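Local coordinates for protein SidF, inhibitor of growth family, member 3 (Legionella pneumophila subsp. pneumophila, PDB 4FYE) that is a phosphoinositide phosphatase of Legionella, probably removing the 3-phosphate from phosphatidylinositol phosphates of host membranes, at residues F422-A427 with N616-G621; V361-Q366 with P430-S435; W417-F422 with K626-M631; N441-N446 with E548-I553. The protein carries 1 engineered substitution. All blocks are in the same frame, centred on the assembly; numbering follows the deposited sequence.

Contact 1: residues F422-A427 with N616-G621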
loop_
_atom_site.group_PDB
_atom_site.type_symbol
_atom_site.label_atom_id
_atom_site.label_comp_id
_atom_site.label_asym_id
_atom_site.label_seq_id
_atom_site.Cartn_x
_atom_site.Cartn_y
_atom_site.Cartn_z
ATOM N N PHE A 422 18.690 8.462 4.992
ATOM C CA PHE A 422 19.329 9.019 3.832
ATOM C C PHE A 422 18.449 9.944 3.028
ATOM O O PHE A 422 18.893 10.430 2.036
ATOM C CB PHE A 422 20.001 7.929 2.969
ATOM C CG PHE A 422 20.974 7.012 3.757
ATOM C CD1 PHE A 422 22.330 7.327 3.855
ATOM C CD2 PHE A 422 20.532 5.812 4.361
ATOM C CE1 PHE A 422 23.224 6.493 4.570
ATOM C CE2 PHE A 422 21.408 4.975 5.051
ATOM C CZ PHE A 422 22.750 5.317 5.175
ATOM N N ARG A 423 17.249 10.273 3.511
ATOM C CA ARG A 423 16.225 10.950 2.692
ATOM C C ARG A 423 16.677 12.292 2.088
ATOM O O ARG A 423 16.195 12.702 1.037
ATOM C CB ARG A 423 14.881 11.110 3.498
ATOM C CG ARG A 423 14.829 12.351 4.420
ATOM C CD ARG A 423 13.705 12.339 5.461
ATOM N NE ARG A 423 14.373 11.591 6.453
ATOM C CZ ARG A 423 14.861 11.998 7.608
ATOM N NH1 ARG A 423 14.648 13.212 8.187
ATOM N NH2 ARG A 423 15.517 11.049 8.206
ATOM N N GLN A 424 17.591 12.994 2.752
ATOM C CA GLN A 424 18.011 14.328 2.274
ATOM C C GLN A 424 19.285 14.707 2.948
ATOM O O GLN A 424 19.313 15.425 3.936
ATOM C CB GLN A 424 16.977 15.428 2.504
ATOM C CG GLN A 424 17.292 16.739 1.691
ATOM C CD GLN A 424 16.930 16.585 0.199
ATOM O OE1 GLN A 424 16.556 15.505 -0.222
ATOM N NE2 GLN A 424 17.044 17.648 -0.588
ATOM N N VAL A 425 20.347 14.186 2.397
ATOM C CA VAL A 425 21.709 14.294 2.918
ATOM C C VAL A 425 22.269 15.718 2.620
ATOM O O VAL A 425 21.815 16.402 1.700
ATOM C CB VAL A 425 22.386 13.201 2.083
ATOM C CG1 VAL A 425 23.445 13.688 1.039
ATOM C CG2 VAL A 425 22.568 11.924 2.873
ATOM N N GLY A 426 23.226 16.194 3.420
ATOM C CA GLY A 426 23.760 17.557 3.260
ATOM C C GLY A 426 24.506 17.796 1.932
ATOM O O GLY A 426 24.665 16.864 1.125
ATOM N N ALA A 427 24.960 19.036 1.703
ATOM C CA ALA A 427 25.747 19.332 0.507
ATOM C C ALA A 427 26.951 18.409 0.524
ATOM O O ALA A 427 27.638 18.249 1.568
ATOM C CB ALA A 427 26.213 20.801 0.474
ATOM N N ASN A 616 10.733 23.479 1.108
ATOM C CA ASN A 616 11.720 22.432 1.208
ATOM C C ASN A 616 11.914 22.036 2.666
ATOM O O ASN A 616 13.029 21.785 3.137
ATOM C CB ASN A 616 13.018 22.893 0.520
ATOM C CG ASN A 616 14.058 21.788 0.386
ATOM O OD1 ASN A 616 15.246 22.099 0.454
ATOM N ND2 ASN A 616 13.638 20.499 0.238
ATOM N N THR A 617 10.797 21.919 3.379
ATOM C CA THR A 617 10.821 21.434 4.765
ATOM C C THR A 617 10.379 19.955 4.957
ATOM O O THR A 617 10.482 19.388 6.062
ATOM C CB THR A 617 10.005 22.353 5.671
ATOM O OG1 THR A 617 8.675 22.475 5.142
ATOM C CG2 THR A 617 10.678 23.733 5.760
ATOM N N TRP A 618 9.964 19.316 3.875
ATOM C CA TRP A 618 9.321 18.005 3.951
ATOM C C TRP A 618 10.287 17.013 4.550
ATOM O O TRP A 618 9.897 16.039 5.173
ATOM C CB TRP A 618 8.873 17.578 2.560
ATOM C CG TRP A 618 10.055 17.372 1.647
ATOM C CD1 TRP A 618 10.670 18.318 0.812
ATOM C CD2 TRP A 618 10.877 16.161 1.518
ATOM N NE1 TRP A 618 11.758 17.769 0.157
ATOM C CE2 TRP A 618 11.958 16.487 0.557
ATOM C CE3 TRP A 618 10.822 14.896 2.052
ATOM C CZ2 TRP A 618 12.928 15.566 0.192
ATOM C CZ3 TRP A 618 11.823 13.965 1.677
ATOM C CH2 TRP A 618 12.837 14.295 0.751
ATOM N N HIS A 619 11.580 17.284 4.447
ATOM C CA HIS A 619 12.573 16.309 4.915
ATOM C C HIS A 619 13.096 16.549 6.309
ATOM O O HIS A 619 13.916 15.752 6.800
ATOM C CB HIS A 619 13.736 16.273 3.935
ATOM C CG HIS A 619 14.488 17.578 3.856
ATOM N ND1 HIS A 619 14.208 18.542 2.922
ATOM C CD2 HIS A 619 15.535 18.068 4.613
ATOM C CE1 HIS A 619 15.007 19.583 3.083
ATOM N NE2 HIS A 619 15.817 19.310 4.138
ATOM N N HIS A 620 12.676 17.617 6.989
ATOM C CA HIS A 620 13.089 17.742 8.396
ATOM C C HIS A 620 12.417 16.658 9.195
ATOM O O HIS A 620 11.334 16.200 8.829
ATOM C CB HIS A 620 12.755 19.116 8.979
ATOM C CG HIS A 620 13.334 20.270 8.200
ATOM N ND1 HIS A 620 12.958 21.561 8.417
ATOM C CD2 HIS A 620 14.311 20.310 7.200
ATOM C CE1 HIS A 620 13.666 22.382 7.607
ATOM N NE2 HIS A 620 14.484 21.623 6.853
ATOM N N GLY A 621 13.042 16.248 10.294
ATOM C CA GLY A 621 12.607 15.108 11.100
ATOM C C GLY A 621 11.175 15.273 11.492
ATOM O O GLY A 621 10.367 14.373 11.319
#

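Contact 2: residues V361-Q366 with P430-S435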
loop_
_atom_site.group_PDB
_atom_site.type_symbol
_atom_site.label_atom_id
_atom_site.label_comp_id
_atom_site.label_asym_id
_atom_site.label_seq_id
_atom_site.Cartn_x
_atom_site.Cartn_y
_atom_site.Cartn_z
ATOM N N VAL A 361 8.263 5.769 -1.198
ATOM C CA VAL A 361 8.842 6.255 0.034
ATOM C C VAL A 361 10.272 5.663 0.360
ATOM O O VAL A 361 10.829 5.859 1.400
ATOM C CB VAL A 361 7.726 6.065 1.078
ATOM C CG1 VAL A 361 8.050 5.033 2.099
ATOM C CG2 VAL A 361 7.186 7.388 1.589
ATOM N N VAL A 362 10.833 4.951 -0.600
ATOM C CA VAL A 362 12.258 4.547 -0.783
ATOM C C VAL A 362 13.221 5.760 -0.903
ATOM O O VAL A 362 12.797 6.859 -1.084
ATOM C CB VAL A 362 12.197 3.737 -2.104
ATOM C CG1 VAL A 362 13.177 4.194 -3.170
ATOM C CG2 VAL A 362 12.008 2.224 -1.916
ATOM N N THR A 363 14.521 5.608 -0.696
ATOM C CA THR A 363 15.411 6.705 -1.050
ATOM C C THR A 363 16.240 6.342 -2.312
ATOM O O THR A 363 17.304 5.699 -2.268
ATOM C CB THR A 363 16.064 7.512 0.145
ATOM O OG1 THR A 363 17.329 8.158 -0.212
ATOM C CG2 THR A 363 16.204 6.786 1.322
ATOM N N ALA A 364 15.656 6.732 -3.436
ATOM C CA ALA A 364 16.133 6.410 -4.750
ATOM C C ALA A 364 17.577 6.738 -4.924
ATOM O O ALA A 364 18.272 6.034 -5.675
ATOM C CB ALA A 364 15.333 7.188 -5.754
ATOM N N GLY A 365 18.074 7.793 -4.271
ATOM C CA GLY A 365 19.515 8.139 -4.499
ATOM C C GLY A 365 20.588 7.478 -3.649
ATOM O O GLY A 365 21.741 7.741 -3.839
ATOM N N GLN A 366 20.192 6.666 -2.671
ATOM C CA GLN A 366 21.079 6.141 -1.617
ATOM C C GLN A 366 22.254 5.378 -2.164
ATOM O O GLN A 366 22.116 4.610 -3.081
ATOM C CB GLN A 366 20.300 5.185 -0.761
ATOM C CG GLN A 366 20.846 5.006 0.623
ATOM C CD GLN A 366 19.968 4.158 1.482
ATOM O OE1 GLN A 366 20.464 3.260 2.158
ATOM N NE2 GLN A 366 18.657 4.450 1.502
ATOM N N PRO A 430 28.670 12.120 0.192
ATOM C CA PRO A 430 28.646 11.132 -0.887
ATOM C C PRO A 430 27.686 9.988 -0.596
ATOM O O PRO A 430 27.576 9.112 -1.425
ATOM C CB PRO A 430 30.080 10.598 -0.876
ATOM C CG PRO A 430 30.463 10.728 0.559
ATOM C CD PRO A 430 29.916 12.053 0.969
ATOM N N LEU A 431 27.010 9.959 0.557
ATOM C CA LEU A 431 26.181 8.788 0.863
ATOM C C LEU A 431 24.871 8.737 0.123
ATOM O O LEU A 431 24.165 7.803 0.236
ATOM C CB LEU A 431 25.875 8.655 2.354
ATOM C CG LEU A 431 27.101 8.506 3.219
ATOM C CD1 LEU A 431 26.652 8.549 4.651
ATOM C CD2 LEU A 431 27.901 7.254 2.865
ATOM N N SER A 432 24.523 9.746 -0.630
ATOM C CA SER A 432 23.258 9.648 -1.339
ATOM C C SER A 432 23.216 10.827 -2.298
ATOM O O SER A 432 23.999 11.755 -2.173
ATOM C CB SER A 432 22.085 9.648 -0.330
ATOM O OG SER A 432 20.834 9.575 -0.967
ATOM N N ASP A 433 22.326 10.761 -3.266
ATOM C CA ASP A 433 22.266 11.757 -4.282
ATOM C C ASP A 433 20.786 12.202 -4.208
ATOM O O ASP A 433 19.915 11.499 -4.671
ATOM C CB ASP A 433 22.618 11.081 -5.593
ATOM C CG ASP A 433 22.478 12.009 -6.809
ATOM O OD1 ASP A 433 22.203 13.234 -6.681
ATOM O OD2 ASP A 433 22.678 11.504 -7.928
ATOM N N ASN A 434 20.524 13.347 -3.582
ATOM C CA ASN A 434 19.194 13.914 -3.422
ATOM C C ASN A 434 18.493 14.278 -4.735
ATOM O O ASN A 434 17.268 14.366 -4.759
ATOM C CB ASN A 434 19.234 15.220 -2.603
ATOM C CG ASN A 434 19.855 15.079 -1.200
ATOM O OD1 ASN A 434 19.935 13.998 -0.616
ATOM N ND2 ASN A 434 20.300 16.222 -0.652
ATOM N N SER A 435 19.257 14.453 -5.805
ATOM C CA SER A 435 18.758 14.990 -7.061
ATOM C C SER A 435 18.104 14.010 -8.056
ATOM O O SER A 435 17.489 14.462 -9.033
ATOM C CB SER A 435 19.878 15.716 -7.810
ATOM O OG SER A 435 20.660 14.763 -8.504
#

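Contact 3: residues W417-F422 with K626-M631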
loop_
_atom_site.group_PDB
_atom_site.type_symbol
_atom_site.label_atom_id
_atom_site.label_comp_id
_atom_site.label_asym_id
_atom_site.label_seq_id
_atom_site.Cartn_x
_atom_site.Cartn_y
_atom_site.Cartn_z
ATOM N N TRP A 417 9.529 10.377 -2.348
ATOM C CA TRP A 417 10.234 11.209 -1.382
ATOM C C TRP A 417 10.545 10.350 -0.222
ATOM O O TRP A 417 9.614 9.829 0.441
ATOM C CB TRP A 417 9.347 12.310 -0.864
ATOM C CG TRP A 417 9.108 13.491 -1.753
ATOM C CD1 TRP A 417 10.024 14.501 -2.100
ATOM C CD2 TRP A 417 7.839 13.899 -2.343
ATOM N NE1 TRP A 417 9.415 15.443 -2.896
ATOM C CE2 TRP A 417 8.104 15.153 -3.064
ATOM C CE3 TRP A 417 6.572 13.380 -2.347
ATOM C CZ2 TRP A 417 7.123 15.819 -3.765
ATOM C CZ3 TRP A 417 5.574 14.054 -3.052
ATOM C CH2 TRP A 417 5.844 15.233 -3.760
ATOM N N GLY A 418 11.845 10.282 0.094
ATOM C CA GLY A 418 12.378 9.297 1.026
ATOM C C GLY A 418 11.994 9.534 2.471
ATOM O O GLY A 418 11.607 10.671 2.860
ATOM N N VAL A 419 12.166 8.494 3.299
ATOM C CA VAL A 419 11.804 8.628 4.670
ATOM C C VAL A 419 12.917 8.130 5.648
ATOM O O VAL A 419 12.888 8.390 6.858
ATOM C CB VAL A 419 10.434 7.892 4.694
ATOM C CG1 VAL A 419 10.501 6.547 5.235
ATOM C CG2 VAL A 419 9.216 8.761 4.962
ATOM N N ASN A 420 13.900 7.390 5.142
ATOM C CA ASN A 420 14.900 6.813 6.050
ATOM C C ASN A 420 16.008 7.856 6.311
ATOM O O ASN A 420 15.858 9.034 6.050
ATOM C CB ASN A 420 15.476 5.522 5.486
ATOM C CG ASN A 420 16.329 5.794 4.250
ATOM O OD1 ASN A 420 16.783 4.871 3.550
ATOM N ND2 ASN A 420 16.553 7.065 3.972
ATOM N N TRP A 421 17.112 7.432 6.897
ATOM C CA TRP A 421 18.113 8.376 7.357
ATOM C C TRP A 421 18.786 9.050 6.170
ATOM O O TRP A 421 19.397 10.099 6.286
ATOM C CB TRP A 421 19.078 7.652 8.247
ATOM C CG TRP A 421 20.099 8.551 8.933
ATOM C CD1 TRP A 421 19.954 9.305 10.102
ATOM C CD2 TRP A 421 21.450 8.854 8.470
ATOM N NE1 TRP A 421 21.093 10.025 10.383
ATOM C CE2 TRP A 421 22.040 9.755 9.469
ATOM C CE3 TRP A 421 22.219 8.451 7.386
ATOM C CZ2 TRP A 421 23.339 10.237 9.344
ATOM C CZ3 TRP A 421 23.539 8.939 7.278
ATOM C CH2 TRP A 421 24.072 9.808 8.231
ATOM N N PHE A 422 18.690 8.462 4.992
ATOM C CA PHE A 422 19.329 9.019 3.832
ATOM C C PHE A 422 18.449 9.944 3.028
ATOM O O PHE A 422 18.893 10.430 2.036
ATOM C CB PHE A 422 20.001 7.929 2.969
ATOM C CG PHE A 422 20.974 7.012 3.757
ATOM C CD1 PHE A 422 22.330 7.327 3.855
ATOM C CD2 PHE A 422 20.532 5.812 4.361
ATOM C CE1 PHE A 422 23.224 6.493 4.570
ATOM C CE2 PHE A 422 21.408 4.975 5.051
ATOM C CZ PHE A 422 22.750 5.317 5.175
ATOM N N LYS A 626 4.929 13.704 6.199
ATOM C CA LYS A 626 3.762 14.591 6.004
ATOM C C LYS A 626 3.431 14.862 4.515
ATOM O O LYS A 626 2.243 14.952 4.141
ATOM C CB LYS A 626 3.961 15.931 6.694
ATOM C CG LYS A 626 4.240 15.847 8.165
ATOM C CD LYS A 626 3.797 17.147 8.801
ATOM C CE LYS A 626 4.175 17.166 10.280
ATOM N NZ LYS A 626 3.859 18.559 10.708
ATOM N N LEU A 627 4.460 14.951 3.669
ATOM C CA LEU A 627 4.242 15.448 2.324
ATOM C C LEU A 627 3.658 14.286 1.553
ATOM O O LEU A 627 2.643 14.455 0.871
ATOM C CB LEU A 627 5.507 16.026 1.675
ATOM C CG LEU A 627 5.451 16.352 0.160
ATOM C CD1 LEU A 627 4.325 17.330 -0.181
ATOM C CD2 LEU A 627 6.815 16.897 -0.299
ATOM N N GLN A 628 4.239 13.104 1.762
ATOM C CA GLN A 628 3.762 11.858 1.177
ATOM C C GLN A 628 2.327 11.618 1.608
ATOM O O GLN A 628 1.445 11.298 0.782
ATOM C CB GLN A 628 4.715 10.737 1.596
ATOM C CG GLN A 628 6.205 10.982 1.236
ATOM C CD GLN A 628 7.024 11.671 2.335
ATOM O OE1 GLN A 628 6.545 12.546 2.995
ATOM N NE2 GLN A 628 8.288 11.329 2.462
ATOM N N THR A 629 2.049 11.846 2.897
ATOM C CA THR A 629 0.676 11.637 3.413
ATOM C C THR A 629 -0.300 12.610 2.799
ATOM O O THR A 629 -1.408 12.208 2.441
ATOM C CB THR A 629 0.584 11.817 4.928
ATOM O OG1 THR A 629 1.447 10.869 5.536
ATOM C CG2 THR A 629 -0.849 11.533 5.435
ATOM N N LEU A 630 0.141 13.864 2.601
ATOM C CA LEU A 630 -0.730 14.897 2.106
ATOM C C LEU A 630 -1.096 14.561 0.723
ATOM O O LEU A 630 -2.285 14.483 0.375
ATOM C CB LEU A 630 -0.082 16.267 2.206
ATOM C CG LEU A 630 -0.070 16.630 3.693
ATOM C CD1 LEU A 630 0.884 17.778 4.114
ATOM C CD2 LEU A 630 -1.504 16.901 4.123
ATOM N N MET A 631 -0.091 14.280 -0.072
ATOM C CA MET A 631 -0.339 13.960 -1.482
ATOM C C MET A 631 -1.158 12.672 -1.613
ATOM O O MET A 631 -2.052 12.583 -2.466
ATOM C CB MET A 631 0.972 13.902 -2.261
ATOM C CG MET A 631 1.740 15.204 -2.220
ATOM S SD MET A 631 0.678 16.419 -3.022
ATOM C CE MET A 631 1.407 16.537 -4.629
HETATM O O HOH W 1 9.762 12.838 4.452
#

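Contact 4: residues N441-N446 with E548-I553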
loop_
_atom_site.group_PDB
_atom_site.type_symbol
_atom_site.label_atom_id
_atom_site.label_comp_id
_atom_site.label_asym_id
_atom_site.label_seq_id
_atom_site.Cartn_x
_atom_site.Cartn_y
_atom_site.Cartn_z
ATOM N N ASN A 441 9.430 14.699 -9.101
ATOM C CA ASN A 441 8.665 15.208 -7.977
ATOM C C ASN A 441 8.043 16.573 -8.269
ATOM O O ASN A 441 6.827 16.804 -8.018
ATOM C CB ASN A 441 9.515 15.188 -6.695
ATOM C CG ASN A 441 9.632 13.787 -6.103
ATOM O OD1 ASN A 441 8.838 12.898 -6.416
ATOM N ND2 ASN A 441 10.637 13.581 -5.252
ATOM N N ALA A 442 8.835 17.444 -8.874
ATOM C CA ALA A 442 8.265 18.662 -9.470
ATOM C C ALA A 442 7.184 18.413 -10.603
ATOM O O ALA A 442 6.092 19.006 -10.585
ATOM C CB ALA A 442 9.367 19.621 -9.929
ATOM N N ARG A 443 7.454 17.546 -11.573
ATOM C CA ARG A 443 6.396 17.110 -12.477
ATOM C C ARG A 443 5.115 16.709 -11.700
ATOM O O ARG A 443 4.023 17.286 -11.927
ATOM C CB ARG A 443 6.909 15.930 -13.275
ATOM C CG ARG A 443 5.906 15.297 -14.250
ATOM C CD ARG A 443 6.690 14.663 -15.390
ATOM N NE ARG A 443 5.818 13.975 -16.310
ATOM C CZ ARG A 443 5.442 12.707 -16.190
ATOM N NH1 ARG A 443 5.908 11.971 -15.195
ATOM N NH2 ARG A 443 4.635 12.173 -17.116
ATOM N N PHE A 444 5.264 15.744 -10.780
ATOM C CA PHE A 444 4.149 15.253 -9.947
ATOM C C PHE A 444 3.433 16.413 -9.249
ATOM O O PHE A 444 2.212 16.524 -9.289
ATOM C CB PHE A 444 4.698 14.244 -8.930
ATOM C CG PHE A 444 3.678 13.743 -7.936
ATOM C CD1 PHE A 444 2.871 12.661 -8.234
ATOM C CD2 PHE A 444 3.550 14.358 -6.690
ATOM C CE1 PHE A 444 1.946 12.192 -7.310
ATOM C CE2 PHE A 444 2.654 13.895 -5.766
ATOM C CZ PHE A 444 1.838 12.806 -6.075
ATOM N N VAL A 445 4.180 17.327 -8.657
ATOM C CA VAL A 445 3.518 18.418 -7.995
ATOM C C VAL A 445 2.670 19.192 -9.000
ATOM O O VAL A 445 1.477 19.472 -8.757
ATOM C CB VAL A 445 4.503 19.290 -7.183
ATOM C CG1 VAL A 445 3.867 20.619 -6.791
ATOM C CG2 VAL A 445 4.944 18.547 -5.916
ATOM N N ASN A 446 3.242 19.509 -10.160
ATOM C CA ASN A 446 2.464 20.242 -11.190
ATOM C C ASN A 446 1.194 19.454 -11.606
ATOM O O ASN A 446 0.090 20.005 -11.713
ATOM C CB ASN A 446 3.310 20.481 -12.423
ATOM C CG ASN A 446 4.368 21.508 -12.221
ATOM O OD1 ASN A 446 4.207 22.460 -11.433
ATOM N ND2 ASN A 446 5.478 21.352 -12.963
ATOM N N GLU A 548 12.074 19.731 -18.513
ATOM C CA GLU A 548 12.668 21.079 -18.606
ATOM C C GLU A 548 11.539 22.083 -18.470
ATOM O O GLU A 548 11.679 23.119 -17.813
ATOM C CB GLU A 548 13.402 21.296 -19.950
ATOM C CG GLU A 548 14.875 20.877 -20.016
ATOM C CD GLU A 548 15.863 22.051 -19.922
ATOM O OE1 GLU A 548 16.031 22.803 -20.924
ATOM O OE2 GLU A 548 16.504 22.209 -18.851
ATOM N N LEU A 549 10.405 21.737 -19.076
ATOM C CA LEU A 549 9.224 22.596 -19.066
ATOM C C LEU A 549 8.573 22.631 -17.681
ATOM O O LEU A 549 8.252 23.730 -17.161
ATOM C CB LEU A 549 8.250 22.143 -20.148
ATOM C CG LEU A 549 8.752 22.447 -21.568
ATOM C CD1 LEU A 549 7.820 21.890 -22.649
ATOM C CD2 LEU A 549 8.969 23.945 -21.752
ATOM N N HIS A 550 8.410 21.436 -17.082
ATOM C CA HIS A 550 7.932 21.341 -15.719
ATOM C C HIS A 550 8.785 22.190 -14.826
ATOM O O HIS A 550 8.264 22.956 -14.011
ATOM C CB HIS A 550 7.859 19.891 -15.197
ATOM C CG HIS A 550 6.553 19.171 -15.550
ATOM N ND1 HIS A 550 5.342 19.609 -15.150
ATOM C CD2 HIS A 550 6.308 18.029 -16.305
ATOM C CE1 HIS A 550 4.366 18.812 -15.640
ATOM N NE2 HIS A 550 4.959 17.841 -16.342
ATOM N N ASN A 551 10.099 22.102 -14.987
ATOM C CA ASN A 551 10.984 22.858 -14.098
ATOM C C ASN A 551 10.739 24.360 -14.226
ATOM O O ASN A 551 10.811 25.090 -13.250
ATOM C CB ASN A 551 12.458 22.461 -14.288
ATOM C CG ASN A 551 12.738 21.039 -13.772
ATOM O OD1 ASN A 551 13.572 20.296 -14.307
ATOM N ND2 ASN A 551 12.016 20.647 -12.730
ATOM N N GLN A 552 10.370 24.814 -15.411
ATOM C CA GLN A 552 10.041 26.231 -15.551
ATOM C C GLN A 552 8.707 26.567 -14.868
ATOM O O GLN A 552 8.536 27.656 -14.301
ATOM C CB GLN A 552 10.006 26.650 -17.023
ATOM C CG GLN A 552 11.357 26.659 -17.729
ATOM C CD GLN A 552 11.169 26.829 -19.229
ATOM O OE1 GLN A 552 10.757 27.899 -19.705
ATOM N NE2 GLN A 552 11.433 25.756 -19.980
ATOM N N ILE A 553 7.765 25.629 -14.913
ATOM C CA ILE A 553 6.491 25.861 -14.228
ATOM C C ILE A 553 6.677 25.940 -12.702
ATOM O O ILE A 553 6.137 26.828 -12.025
ATOM C CB ILE A 553 5.449 24.817 -14.645
ATOM C CG1 ILE A 553 5.107 25.059 -16.117
ATOM C CG2 ILE A 553 4.234 24.850 -13.714
ATOM C CD1 ILE A 553 4.144 24.085 -16.761
#

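Contact 1: residues F422-A427 with N616-G621
Two irregular loops meet here: 422-427 lies between strand 402-416 and helix 438-458; residues 616-621 connect helices 590-614 and 626-637. Their backbones come nearest at Gln424 and His619, whose CA atoms lie 6.4 Å apart. Helix 590-614 has just ended in a Schellman motif, with Asn616 at positive phi, and a type I turn from Thr617 to His620 follows, closed by His620 N on Thr617 O. The turn presents a backbone carbonyl, that of His619, to the long side chain of Arg423. That chain starts with CG between the backbone N and the carbonyl carbon and bends at CG-CD, which brings NH1 to 3.0 Å from His619 O. The carbonyl lies near the guanidinium plane, at its edge, while NH1 sits above the carbonyl plane; the N-H...O angle is 148°. NH2 bonds back to Asn420 O of its own loop, which steadies the guanidinium. In Gln424, CG is anti to the backbone N; Gln424 CB lies 3.6 Å from His619 CG, and CG stands over the centre of the imidazole, 3.6 Å from the ring centroid in a CH-pi contact. The indole of Trp618 completes the patch, its CH2 atom 3.7 Å from Arg423 O. Though the contact lies toward the surface, its polar part is a single charged-donor bond to a main-chain carbonyl, whose dipole is likely to offset part of the guanidinium charge; Gln424 CG covers one face of the imidazole and Arg423 CG packs beside His619 CB.

Contact 2: residues V361-Q366 with P430-S435
The side chain of Ser432 fills the angle between the loops 361-366 and 430-435. Its CB rests 3.9 Å from Gln366 CA. From there OG, anti to the backbone N (chi1 179°), reaches over the peptide that joins Gly365 to Gln366, and lies 3.4 Å from Gly365 C. Gln366 N is near too, but poorly angled for a bond; its N-H closes a type I turn on Thr363 O. Thr363 OG1 is 3.9 Å from Ser432 OG, a packing distance. The backbone link is Asp433 N to Gly365 O, 3.1 Å, bent and from above the carbonyl plane. Gly365, having no side chain, lets the chains approach closely, and its CA makes a CA-H...O contact of 3.4 Å with Asp433 O. Asp433 turns its carboxylate along its own chain, where Ser435 OG donates to Asp433 OD1 at 2.8 Å. Loop 361-366 leaves the end of strand 353-360, and Val361 pairs with Gly645 and packs on Arg652. Strand 641-645, loop and helix 652-668, beginning at Arg652, are consistent with a CX5R phosphatase P-loop, whose cysteine position is serine in the deposited chain; 361-366 is probably a neighbouring strand-to-helix loop of such an alpha/beta core.

Contact 3: residues W417-F422 with K626-M631
Helix 626-637 meets the loop that follows strand 402-416 with its first turns, and Leu627 makes the first touch. Its CG is anti to the backbone N (chi1 169°), so that CD2 is set over the centre of the six-membered ring of Trp417, 3.6 Å from the centroid and close to the ring normal. The methyl is nearest to the ring fusion, 3.5 Å from Trp417 CE2. Gln628 comes next and does the polar work. The chain runs with CG beside the backbone N and then bends at CB-CG, passing near Trp417 CB and bringing the amide nitrogen against the loop backbone. NE2 donates to Trp417 O at 2.8 Å with an N-H...O angle of 156°; the acceptor lies in the amide plane, but the donor stands 59° out of the carbonyl plane. NE2 also donates to a water, 2.9 Å from NE2 to the water oxygen, which can donate in turn to Gly418 O at a long 3.3 Å; Val419 CG2 packs on NE2 at 3.7 Å. OE1 turns back to its own helix in a weak bond with Leu627 N. One turn further on, Met631 CG lies 4.1 Å from Trp417 CZ3, extending the apolar cover along the indole, which also meets the ring of Trp618. Every residue that touches here is buried. Gln628 NE2 thus donates to Trp417 O and to a bound water, which meets backbone polarity in a buried junction whose remaining contacts are largely carbon, while Leu627 and Met631 hold the indole by carbon contacts alone.

Contact 4: residues N441-N446 with E548-I553
Asn446 and His550 carry the main bond between helices 438-458 and 522-583: ND2 of Asn446 donates to ND1 of His550 at 2.8 Å, with an N-H...N angle of 157°. ND1 is met at the ring edge, near the plane, and amide and imidazole lie 21° apart. The same ND2 reaches back weakly to His550 O, while Asn446 OD1 is hydrogen-bonded to Arg557, which fixes the turn of the amide. With ND1 as acceptor, the imidazole is probably neutral and protonated at NE2. The segments cross at 63°, their axes 9.0 Å apart at closest approach, and residues 548-553 lie in a region predicted as coiled coil; His550 and Ile553 also lean on helix 482-514. Over one face of the imidazole sits Arg443, its CA 3.8 Å from the ring centroid in a CH-pi contact. Its CG is 3.4 Å from His550 NE2, and the extended chain carries the guanidinium past the ring to a salt bridge with Asp385 and a hydrogen bond with Gln440. Farther along, Ile553 CG2 packs against Asn446 OD1 at 3.3 Å. At the other end, Ala442 CB touches the side-chain end of Asn551.

How the contacts relate
Contacts 1, 2 and 3 cluster, their centres 10 to 13 Å apart, around the connection from strand 402-416 to helix 438-458, which supplies 417-422, 422-427 and 430-435; contact 4 sits on that helix itself, its centre 18 to 20 Å from the others. Contacts 1 and 3 share Phe422, which also packs on Gln366 of contact 2. Trp417 and Met631 of contact 3 touch Phe444 of contact 4. Along the chain, contact 4 is nested in the loop closed by contact 1, and that in the loop of contact 3, whereas contact 2 crosses both 1 and 3. The connection and its following helix thus link the four-stranded sheet to loop 616-621 and helices 626-637 and 522-583.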